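Local coordinates for protein exonuclease (PDB 3SZ4) that probably acts as a metal-dependent DNA exonuclease, a lambda-exonuclease-like member of the PDDEXK superfamily, here with magnesium and a deoxyadenosine monophosphate bound, at residues Val86-His91 / Gly98-Gly103; Gly14-Ser19 / Ala41-Gln46. All coordinates share one frame; numbering follows the deposited sequence.

Contact 1 (Val86-His91 / Gly98-Gly103); sequences VGLIDH and GASPDG. With MG (magnesium ion), chain B; D5M (2'-deoxyadenosine-5'-monophosphate), chain C.
Ile-89 and Ala-99 face each other as an antiparallel hydrogen-bonded pair, and their two backbone bonds are unequal. Ile-89 N gives an almost straight bond to Ala-99 O at 2.7 Å (172° at the hydrogen). The return bond from Ala-99 N to Ile-89 O is 2.9 Å but bent to 138°, with the donor tilted from the carbonyl plane. Ala-99 O also receives a CA-H contact from Leu-88 CA. One step on, Asp-90 and Gly-98 form a non-hydrogen-bonded pair with their CA atoms 4.1 Å apart. The side chain of Leu-88 has CG anti to its backbone N (chi1 177°), which carries CD1 alongside Ser-100 OG, 3.5 Å away. Beyond the paired residues, Val-86 CG1 meets Pro-101 CG at 3.8 Å, the two side chains crossing obliquely. This is a beta hairpin of strands 89-90 and 97-99, and its second strand runs into the metal site of the PDDEXK nuclease fold. There Asp-102 OD2 binds the magnesium ion modelled here at 2.3 Å, with Glu-112 OE2 and Ile-113 O completing its protein ligands; Ser-100, Asp-102 and Glu-112 also contribute to a second magnesium site seen for this protein. Ser-100 holds two phosphate oxygens of the nucleotide: its N donates to O3P and its OG to O2P, the latter at 3.0 Å. In the next shell, Trp-8 NE1 bonds to Ser-100 OG and so helps to position it, while Arg-72 reaches the carbonyl of Asp-102. Helix 6-12 packs on Leu-88, and Cys-144 of helix 132-145 touches Ile-89 and Ala-99.

Contact 2 (Gly14-Ser19 / Ala41-Gln46); sequences GKVTAS and AELICQ. With D5M (2'-deoxyadenosine-5'-monophosphate), chain C.
Gly-14 lies against Leu-43 and Gln-46, where the turn leading into strand 16-17, which pairs with strand 97-99, packs on helix 34-49, within the PDDEXK-type nuclease domain. The polar link between the two segments is a side-chain-to-backbone bond: Gly-14 N donates to Gln-46 OE1 at 2.6 Å, in the carbonyl plane of the amide and with 149° at the hydrogen. Gln-46 is extended beyond CG (chi2 178°), which takes its amide from the helix surface across to the turn. The same glycine is gripped at its other end by Arg-47 NE, bonded to Gly-14 O, so two neighbouring helix residues hold its two backbone polar groups.

The van der Waals part belongs to Leu-43, whose two methyls are divided between neighbouring residues. CD2 packs on the backbone, 3.7 Å from Lys-15 O and also close to Gly-14 C, while CD1 makes the apolar side-chain contact, meeting Val-16 CG2 at 3.9 Å, the two side chains crossing at about a right angle. Phe-187 of helix 174-205 and Phe-97 of the adjoining strand also pack on Val-16. On another side of the helix, Ala-41 and Ile-44 rest on Trp-119 of a second subunit.

Bonds to the nucleotide gather at the far end of 14-19, where the strand passes into a 3-10 turn. Ser-19 N donates to phosphate oxygen O1P at 3.0 Å. Thr-17 has its hydroxyl between the backbone N and carbonyl carbon (chi1 68°), from where OG1 donates to that same oxygen at 2.6 Å.

From the N terminus, segment 14-19 comes first, and contact 2 closes a mostly helical loop of 21 residues when helix 34-49 returns to it. The chain then runs through helix 59-79 before contact 1 closes a much shorter loop, with six residues between the hairpin segments; the two loops follow in series, neither enclosing nor crossing the other. Strand 97-99 joins them, lying between 16-17 on one side and 89-90 on the other. Ala-18 N probably bonds to Gly-98 O, and a salt bridge runs from Lys-15 to Asp-90 across the sheet. Both contacts reach the nucleotide phosphate, linking helix 34-49 through the sheet to the magnesium site.

Contact 1 (Val86-His91 / Gly98-Gly103)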
loop_
_atom_site.group_PDB
_atom_site.type_symbol
_atom_site.label_atom_id
_atom_site.label_comp_id
_atom_site.label_asym_id
_atom_site.label_seq_id
_atom_site.Cartn_x
_atom_site.Cartn_y
_atom_site.Cartn_z
ATOM N N VAL A 86 -6.885 21.128 25.675
ATOM C CA VAL A 86 -7.018 20.187 26.776
ATOM C C VAL A 86 -6.254 18.882 26.479
ATOM O O VAL A 86 -5.764 18.689 25.364
ATOM C CB VAL A 86 -8.521 19.989 27.133
ATOM C CG1 VAL A 86 -9.287 19.373 25.982
ATOM C CG2 VAL A 86 -8.681 19.196 28.403
ATOM N N GLY A 87 -6.106 18.016 27.477
ATOM C CA GLY A 87 -5.488 16.717 27.241
ATOM C C GLY A 87 -6.496 15.648 26.799
ATOM O O GLY A 87 -7.456 15.926 26.051
ATOM N N LEU A 88 -6.248 14.413 27.259
ATOM C CA LEU A 88 -7.184 13.294 27.130
ATOM C C LEU A 88 -8.165 13.349 28.278
ATOM O O LEU A 88 -7.772 13.396 29.437
ATOM C CB LEU A 88 -6.445 11.955 27.182
ATOM C CG LEU A 88 -7.330 10.704 27.136
ATOM C CD1 LEU A 88 -7.683 10.262 25.685
ATOM C CD2 LEU A 88 -6.641 9.604 27.896
ATOM N N ILE A 89 -9.443 13.332 27.942
ATOM C CA ILE A 89 -10.508 13.408 28.922
ATOM C C ILE A 89 -11.134 12.028 29.046
ATOM O O ILE A 89 -11.686 11.509 28.094
ATOM C CB ILE A 89 -11.542 14.479 28.514
ATOM C CG1 ILE A 89 -10.878 15.864 28.428
ATOM C CG2 ILE A 89 -12.747 14.487 29.459
ATOM C CD1 ILE A 89 -9.932 16.232 29.609
ATOM N N ASP A 90 -11.007 11.431 30.221
ATOM C CA ASP A 90 -11.522 10.085 30.457
ATOM C C ASP A 90 -13.015 10.088 30.575
ATOM O O ASP A 90 -13.570 11.024 31.101
ATOM C CB ASP A 90 -10.876 9.484 31.684
ATOM C CG ASP A 90 -9.488 9.009 31.392
ATOM O OD1 ASP A 90 -9.307 8.291 30.379
ATOM O OD2 ASP A 90 -8.565 9.354 32.143
ATOM N N HIS A 91 -13.679 9.072 30.040
ATOM C CA HIS A 91 -15.110 9.008 30.203
ATOM C C HIS A 91 -15.391 9.167 31.712
ATOM O O HIS A 91 -14.611 8.695 32.538
ATOM C CB HIS A 91 -15.660 7.691 29.677
ATOM C CG HIS A 91 -17.152 7.672 29.560
ATOM N ND1 HIS A 91 -17.982 7.461 30.643
ATOM C CD2 HIS A 91 -17.966 7.847 28.492
ATOM C CE1 HIS A 91 -19.239 7.501 30.243
ATOM N NE2 HIS A 91 -19.258 7.727 28.941
ATOM N N GLY A 98 -11.897 7.284 26.487
ATOM C CA GLY A 98 -11.596 8.701 26.597
ATOM C C GLY A 98 -11.581 9.439 25.283
ATOM O O GLY A 98 -11.833 8.860 24.246
ATOM N N ALA A 99 -11.283 10.728 25.338
ATOM C CA ALA A 99 -11.426 11.583 24.184
ATOM C C ALA A 99 -10.344 12.668 24.245
ATOM O O ALA A 99 -9.879 13.033 25.338
ATOM C CB ALA A 99 -12.834 12.182 24.126
ATOM N N SER A 100 -9.883 13.127 23.080
ATOM C CA SER A 100 -8.974 14.279 23.021
ATOM C C SER A 100 -9.566 15.321 22.088
ATOM O O SER A 100 -9.200 15.364 20.907
ATOM C CB SER A 100 -7.570 13.870 22.563
ATOM O OG SER A 100 -7.033 12.863 23.404
ATOM N N PRO A 101 -10.526 16.137 22.595
ATOM C CA PRO A 101 -11.055 17.218 21.733
ATOM C C PRO A 101 -9.976 18.279 21.418
ATOM O O PRO A 101 -9.007 18.444 22.178
ATOM C CB PRO A 101 -12.216 17.819 22.548
ATOM C CG PRO A 101 -11.928 17.439 23.976
ATOM C CD PRO A 101 -11.104 16.164 23.955
ATOM N N ASP A 102 -10.141 18.964 20.291
ATOM C CA ASP A 102 -9.178 19.971 19.875
ATOM C C ASP A 102 -9.249 21.214 20.735
ATOM O O ASP A 102 -8.330 22.021 20.715
ATOM C CB ASP A 102 -9.316 20.274 18.389
ATOM C CG ASP A 102 -8.808 19.128 17.532
ATOM O OD1 ASP A 102 -7.937 18.381 17.989
ATOM O OD2 ASP A 102 -9.285 18.949 16.402
ATOM N N GLY A 103 -10.327 21.335 21.515
ATOM C CA GLY A 103 -10.476 22.412 22.464
ATOM C C GLY A 103 -11.837 22.473 23.124
ATOM O O GLY A 103 -12.833 21.949 22.578
HETATM MG MG MG B . -8.826 17.110 15.078
HETATM O "O5'" D5M C . -8.043 11.729 19.486
HETATM C "C5'" D5M C . -6.822 11.464 18.785
HETATM C "C4'" D5M C . -6.659 12.591 17.771
HETATM O "O4'" D5M C . -5.293 12.881 17.533
HETATM C "C3'" D5M C . -7.258 12.254 16.419
HETATM O "O3'" D5M C . -7.885 13.441 15.941
HETATM C "C2'" D5M C . -6.124 11.918 15.489
HETATM C "C1'" D5M C . -4.908 12.445 16.233
HETATM N N9 D5M C . -3.933 11.371 16.483
HETATM C C8 D5M C . -4.183 10.056 16.624
HETATM N N7 D5M C . -3.014 9.414 16.859
HETATM C C5 D5M C . -2.045 10.356 16.872
HETATM C C6 D5M C . -0.672 10.309 17.063
HETATM N N6 D5M C . -0.091 9.109 17.294
HETATM N N1 D5M C . 0.055 11.464 17.026
HETATM C C2 D5M C . -0.532 12.662 16.803
HETATM N N3 D5M C . -1.865 12.730 16.615
HETATM C C4 D5M C . -2.630 11.592 16.644
HETATM P P D5M C . -8.803 10.679 20.461
HETATM O O1P D5M C . -8.920 9.458 19.608
HETATM O O3P D5M C . -10.146 11.273 20.773
HETATM O O2P D5M C . -7.851 10.552 21.614
#

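Contact 2 (Gly14-Ser19 / Ala41-Gln46)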
loop_
_atom_site.group_PDB
_atom_site.type_symbol
_atom_site.label_atom_id
_atom_site.label_comp_id
_atom_site.label_asym_id
_atom_site.label_seq_id
_atom_site.Cartn_x
_atom_site.Cartn_y
_atom_site.Cartn_z
ATOM N N GLY A 14 -3.673 1.987 25.447
ATOM C CA GLY A 14 -4.564 0.873 25.724
ATOM C C GLY A 14 -6.018 1.227 25.899
ATOM O O GLY A 14 -6.798 0.330 26.119
ATOM N N LYS A 15 -6.395 2.513 25.817
ATOM C CA LYS A 15 -7.813 2.913 25.952
ATOM C C LYS A 15 -8.458 3.056 24.601
ATOM O O LYS A 15 -7.794 3.438 23.650
ATOM C CB LYS A 15 -7.980 4.252 26.693
ATOM C CG LYS A 15 -7.079 4.426 27.884
ATOM C CD LYS A 15 -7.448 5.621 28.745
ATOM C CE LYS A 15 -6.566 5.612 29.999
ATOM N NZ LYS A 15 -6.831 6.750 30.912
ATOM N N VAL A 16 -9.752 2.745 24.514
ATOM C CA VAL A 16 -10.559 3.153 23.354
ATOM C C VAL A 16 -10.669 4.686 23.388
ATOM O O VAL A 16 -10.808 5.266 24.473
ATOM C CB VAL A 16 -11.986 2.577 23.405
ATOM C CG1 VAL A 16 -12.840 3.100 22.228
ATOM C CG2 VAL A 16 -11.960 1.088 23.401
ATOM N N THR A 17 -10.609 5.348 22.234
ATOM C CA THR A 17 -10.674 6.795 22.236
ATOM C C THR A 17 -11.592 7.286 21.122
ATOM O O THR A 17 -11.778 6.608 20.104
ATOM C CB THR A 17 -9.278 7.431 22.131
ATOM O OG1 THR A 17 -8.750 7.161 20.832
ATOM C CG2 THR A 17 -8.302 6.874 23.203
ATOM N N ALA A 18 -12.150 8.479 21.335
ATOM C CA ALA A 18 -13.158 9.094 20.468
ATOM C C ALA A 18 -12.954 8.854 18.982
ATOM O O ALA A 18 -13.912 8.555 18.271
ATOM C CB ALA A 18 -13.275 10.610 20.749
ATOM N N SER A 19 -11.725 9.004 18.503
ATOM C CA SER A 19 -11.498 8.943 17.052
ATOM C C SER A 19 -11.455 7.516 16.492
ATOM O O SER A 19 -11.396 7.333 15.291
ATOM C CB SER A 19 -10.221 9.669 16.675
ATOM O OG SER A 19 -9.139 9.086 17.364
ATOM N N ALA A 41 -6.929 -5.862 18.530
ATOM C CA ALA A 41 -5.535 -6.345 18.537
ATOM C C ALA A 41 -4.579 -5.228 18.954
ATOM O O ALA A 41 -3.717 -5.445 19.805
ATOM C CB ALA A 41 -5.144 -6.926 17.165
ATOM N N GLU A 42 -4.747 -4.024 18.405
ATOM C CA GLU A 42 -3.818 -2.946 18.719
ATOM C C GLU A 42 -3.836 -2.698 20.202
ATOM O O GLU A 42 -2.770 -2.613 20.842
ATOM C CB GLU A 42 -4.175 -1.640 18.031
ATOM C CG GLU A 42 -3.956 -1.569 16.524
ATOM C CD GLU A 42 -4.398 -0.212 15.996
ATOM O OE1 GLU A 42 -5.140 -0.170 14.979
ATOM O OE2 GLU A 42 -4.017 0.804 16.635
ATOM N N LEU A 43 -5.048 -2.589 20.748
ATOM C CA LEU A 43 -5.201 -2.212 22.133
ATOM C C LEU A 43 -4.725 -3.332 23.045
ATOM O O LEU A 43 -4.094 -3.067 24.074
ATOM C CB LEU A 43 -6.643 -1.829 22.432
ATOM C CG LEU A 43 -7.121 -0.566 21.726
ATOM C CD1 LEU A 43 -8.496 -0.194 22.242
ATOM C CD2 LEU A 43 -6.122 0.609 21.889
ATOM N N ILE A 44 -5.000 -4.578 22.666
ATOM C CA ILE A 44 -4.463 -5.702 23.416
ATOM C C ILE A 44 -2.929 -5.613 23.504
ATOM O O ILE A 44 -2.372 -5.589 24.611
ATOM C CB ILE A 44 -4.889 -7.017 22.806
ATOM C CG1 ILE A 44 -6.417 -7.003 22.635
ATOM C CG2 ILE A 44 -4.335 -8.185 23.650
ATOM C CD1 ILE A 44 -7.042 -8.315 22.406
ATOM N N CYS A 45 -2.261 -5.512 22.354
ATOM C CA CYS A 45 -0.824 -5.279 22.296
ATOM C C CYS A 45 -0.320 -4.101 23.093
ATOM O O CYS A 45 0.736 -4.175 23.723
ATOM C CB CYS A 45 -0.398 -5.066 20.863
ATOM S SG CYS A 45 -0.625 -6.543 19.948
ATOM N N GLN A 46 -1.041 -2.994 23.057
ATOM C CA GLN A 46 -0.585 -1.837 23.804
ATOM C C GLN A 46 -0.556 -2.138 25.289
ATOM O O GLN A 46 0.411 -1.778 25.968
ATOM C CB GLN A 46 -1.478 -0.644 23.563
ATOM C CG GLN A 46 -1.196 0.054 22.288
ATOM C CD GLN A 46 -2.128 1.216 22.060
ATOM O OE1 GLN A 46 -2.899 1.635 22.943
ATOM N NE2 GLN A 46 -2.063 1.756 20.866
HETATM O "O5'" D5M C . -8.043 11.729 19.486
HETATM C "C5'" D5M C . -6.822 11.464 18.785
HETATM C "C4'" D5M C . -6.659 12.591 17.771
HETATM O "O4'" D5M C . -5.293 12.881 17.533
HETATM C "C3'" D5M C . -7.258 12.254 16.419
HETATM O "O3'" D5M C . -7.885 13.441 15.941
HETATM C "C2'" D5M C . -6.124 11.918 15.489
HETATM C "C1'" D5M C . -4.908 12.445 16.233
HETATM N N9 D5M C . -3.933 11.371 16.483
HETATM C C8 D5M C . -4.183 10.056 16.624
HETATM N N7 D5M C . -3.014 9.414 16.859
HETATM C C5 D5M C . -2.045 10.356 16.872
HETATM C C6 D5M C . -0.672 10.309 17.063
HETATM N N6 D5M C . -0.091 9.109 17.294
HETATM N N1 D5M C . 0.055 11.464 17.026
HETATM C C2 D5M C . -0.532 12.662 16.803
HETATM N N3 D5M C . -1.865 12.730 16.615
HETATM C C4 D5M C . -2.630 11.592 16.644
HETATM P P D5M C . -8.803 10.679 20.461
HETATM O O1P D5M C . -8.920 9.458 19.608
HETATM O O3P D5M C . -10.146 11.273 20.773
HETATM O O2P D5M C . -7.851 10.552 21.614
#